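PDB 4Y9V: particle-associated lyase from Acinetobacter bacteriophage AP22, which probably cleaves the capsular polysaccharide of Acinetobacter baumannii as a trimeric tailspike lyase. Local coordinates for residues 368-373 against 400-405. Sequence-based numbering, arbitrary orientation. Where two conformers were deposited one is given.
Sequences YEREGQ and NSWSLV
Gln373 and Arg370 reach across to residues 400-402 where two loops from successive turns of the pectin lyase-like beta-helix meet, a worked example of side chains joining neighbouring coils beside their backbone ladder, which Leu404 enters by bonding to Cys375 and Val376. The amide of Gln373 works at both ends. Its OE1 accepts from two consecutive backbone amides, Ser401 N at 2.8 Å and Trp402 N at 3.1 Å, while NE2 donates to Asn400 OD1 at 2.9 Å in a nearly straight bond (166°). Together the three bonds hold the Gln373 amide against rotation. With CG of Gln373 anti to the carbonyl carbon (chi1 -55°) and the chain beyond it extended, the amide is carried across to residues 400-402.

Gln373 also closes a type I turn that begins at Arg370, whose guanidinium is steered by NE donating to Gln373 O at 2.8 Å. The group meets the Trp402 indole almost perpendicularly, the planes 81° apart, in a cation-pi contact with CZ 4.5 Å from the centroid of the five-membered ring. Elsewhere in the turn, Asp330 accepts from the backbone N of Glu371 and Gly372. Across the contact, Arg370 NH2 sits 3.2 Å above the indole plane of Trp402, displaced toward the rim.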
loop_
_atom_site.group_PDB
_atom_site.type_symbol
_atom_site.label_atom_id
_atom_site.label_comp_id
_atom_site.label_asym_id
_atom_site.label_seq_id
_atom_site.Cartn_x
_atom_site.Cartn_y
_atom_site.Cartn_z
ATOM N N TYR A 368 7.806 -16.548 5.167
ATOM C CA TYR A 368 8.399 -17.869 5.102
ATOM C C TYR A 368 7.705 -18.835 6.068
ATOM O O TYR A 368 7.417 -18.508 7.217
ATOM C CB TYR A 368 9.896 -17.856 5.433
ATOM C CG TYR A 368 10.710 -17.070 4.441
ATOM C CD1 TYR A 368 11.153 -17.568 3.238
ATOM C CD2 TYR A 368 11.037 -15.780 4.772
ATOM C CE1 TYR A 368 11.907 -16.799 2.325
ATOM C CE2 TYR A 368 11.770 -14.995 3.920
ATOM C CZ TYR A 368 12.186 -15.509 2.709
ATOM O OH TYR A 368 12.946 -14.720 1.871
ATOM N N GLU A 369 7.499 -20.053 5.605
ATOM C CA GLU A 369 6.906 -21.082 6.428
ATOM C C GLU A 369 7.826 -21.419 7.590
ATOM O O GLU A 369 9.049 -21.528 7.413
ATOM C CB GLU A 369 6.688 -22.335 5.566
ATOM C CG GLU A 369 5.780 -23.350 6.239
ATOM C CD GLU A 369 5.631 -24.680 5.532
ATOM O OE1 GLU A 369 6.436 -25.004 4.647
ATOM O OE2 GLU A 369 4.714 -25.405 5.961
ATOM N N ARG A 370 7.266 -21.652 8.775
ATOM C CA ARG A 370 8.065 -22.181 9.882
ATOM C C ARG A 370 8.418 -23.649 9.622
ATOM O O ARG A 370 7.745 -24.369 8.854
ATOM C CB ARG A 370 7.355 -22.025 11.227
ATOM C CG ARG A 370 6.098 -22.896 11.407
ATOM C CD ARG A 370 5.708 -23.023 12.852
ATOM N NE ARG A 370 4.547 -23.908 12.942
ATOM C CZ ARG A 370 3.955 -24.279 14.069
ATOM N NH1 ARG A 370 4.428 -23.863 15.240
ATOM N NH2 ARG A 370 2.893 -25.045 14.035
ATOM N N GLU A 371 9.452 -24.134 10.296
ATOM C CA GLU A 371 9.831 -25.538 10.202
ATOM C C GLU A 371 8.707 -26.458 10.623
ATOM O O GLU A 371 8.532 -27.554 10.067
ATOM C CB GLU A 371 11.096 -25.830 11.003
ATOM C CG GLU A 371 12.327 -25.051 10.514
ATOM C CD GLU A 371 12.643 -25.321 9.064
ATOM O OE1 GLU A 371 12.896 -26.500 8.697
ATOM O OE2 GLU A 371 12.564 -24.431 8.217
ATOM N N GLY A 372 7.927 -26.016 11.620
ATOM C CA GLY A 372 6.829 -26.789 12.171
ATOM C C GLY A 372 5.524 -26.768 11.364
ATOM O O GLY A 372 4.521 -27.278 11.874
ATOM N N GLN A 373 5.567 -26.223 10.166
ATOM C CA GLN A 373 4.489 -26.128 9.167
ATOM C C GLN A 373 3.642 -24.865 9.358
ATOM O O GLN A 373 3.272 -24.483 10.476
ATOM C CB GLN A 373 3.527 -27.310 9.114
ATOM C CG GLN A 373 4.215 -28.654 8.905
ATOM C CD GLN A 373 3.248 -29.707 8.447
ATOM O OE1 GLN A 373 2.019 -29.510 8.428
ATOM N NE2 GLN A 373 3.776 -30.877 8.074
ATOM N N ASN A 400 0.151 -30.585 6.058
ATOM C CA ASN A 400 -0.879 -31.536 6.482
ATOM C C ASN A 400 -1.295 -31.360 7.927
ATOM O O ASN A 400 -2.446 -31.637 8.266
ATOM C CB ASN A 400 -0.393 -32.979 6.263
ATOM C CG ASN A 400 0.820 -33.323 7.088
ATOM O OD1 ASN A 400 1.864 -32.720 6.878
ATOM N ND2 ASN A 400 0.686 -34.255 7.996
ATOM N N SER A 401 -0.373 -30.894 8.773
ATOM C CA SER A 401 -0.682 -30.716 10.194
ATOM C C SER A 401 -1.063 -29.275 10.489
ATOM O O SER A 401 -1.940 -29.034 11.335
ATOM C CB SER A 401 0.503 -31.195 11.027
ATOM O OG SER A 401 0.168 -31.049 12.381
ATOM N N TRP A 402 -0.453 -28.294 9.828
ATOM C CA TRP A 402 -0.856 -26.926 9.910
ATOM C C TRP A 402 -0.973 -26.413 8.476
ATOM O O TRP A 402 -0.083 -26.617 7.657
ATOM C CB TRP A 402 0.172 -26.049 10.696
ATOM C CG TRP A 402 0.313 -26.522 12.102
ATOM C CD1 TRP A 402 1.159 -27.489 12.582
ATOM C CD2 TRP A 402 -0.470 -26.089 13.229
ATOM N NE1 TRP A 402 0.949 -27.693 13.917
ATOM C CE2 TRP A 402 -0.039 -26.841 14.347
ATOM C CE3 TRP A 402 -1.479 -25.142 13.378
ATOM C CZ2 TRP A 402 -0.605 -26.668 15.597
ATOM C CZ3 TRP A 402 -2.044 -24.968 14.639
ATOM C CH2 TRP A 402 -1.596 -25.731 15.720
ATOM N N SER A 403 -2.104 -25.754 8.189
ATOM C CA SER A 403 -2.338 -25.168 6.891
ATOM C C SER A 403 -1.523 -23.876 6.718
ATOM O O SER A 403 -0.909 -23.368 7.640
ATOM C CB SER A 403 -3.816 -24.879 6.733
ATOM O OG SER A 403 -4.576 -26.065 6.551
ATOM N N LEU A 404 -1.540 -23.358 5.488
ATOM C CA LEU A 404 -0.821 -22.113 5.212
ATOM C C LEU A 404 -1.198 -21.024 6.242
ATOM O O LEU A 404 -0.323 -20.344 6.793
ATOM C CB LEU A 404 -1.125 -21.633 3.796
ATOM C CG LEU A 404 -0.290 -20.413 3.364
ATOM C CD1 LEU A 404 1.093 -20.826 2.992
ATOM C CD2 LEU A 404 -0.990 -19.696 2.188
ATOM N N VAL A 405 -2.496 -20.875 6.425
ATOM C CA VAL A 405 -3.123 -19.947 7.362
ATOM C C VAL A 405 -4.004 -20.823 8.256
ATOM O O VAL A 405 -4.874 -21.512 7.754
ATOM C CB VAL A 405 -3.986 -18.926 6.600
ATOM C CG1 VAL A 405 -4.623 -17.958 7.589
ATOM C CG2 VAL A 405 -3.184 -18.207 5.520
#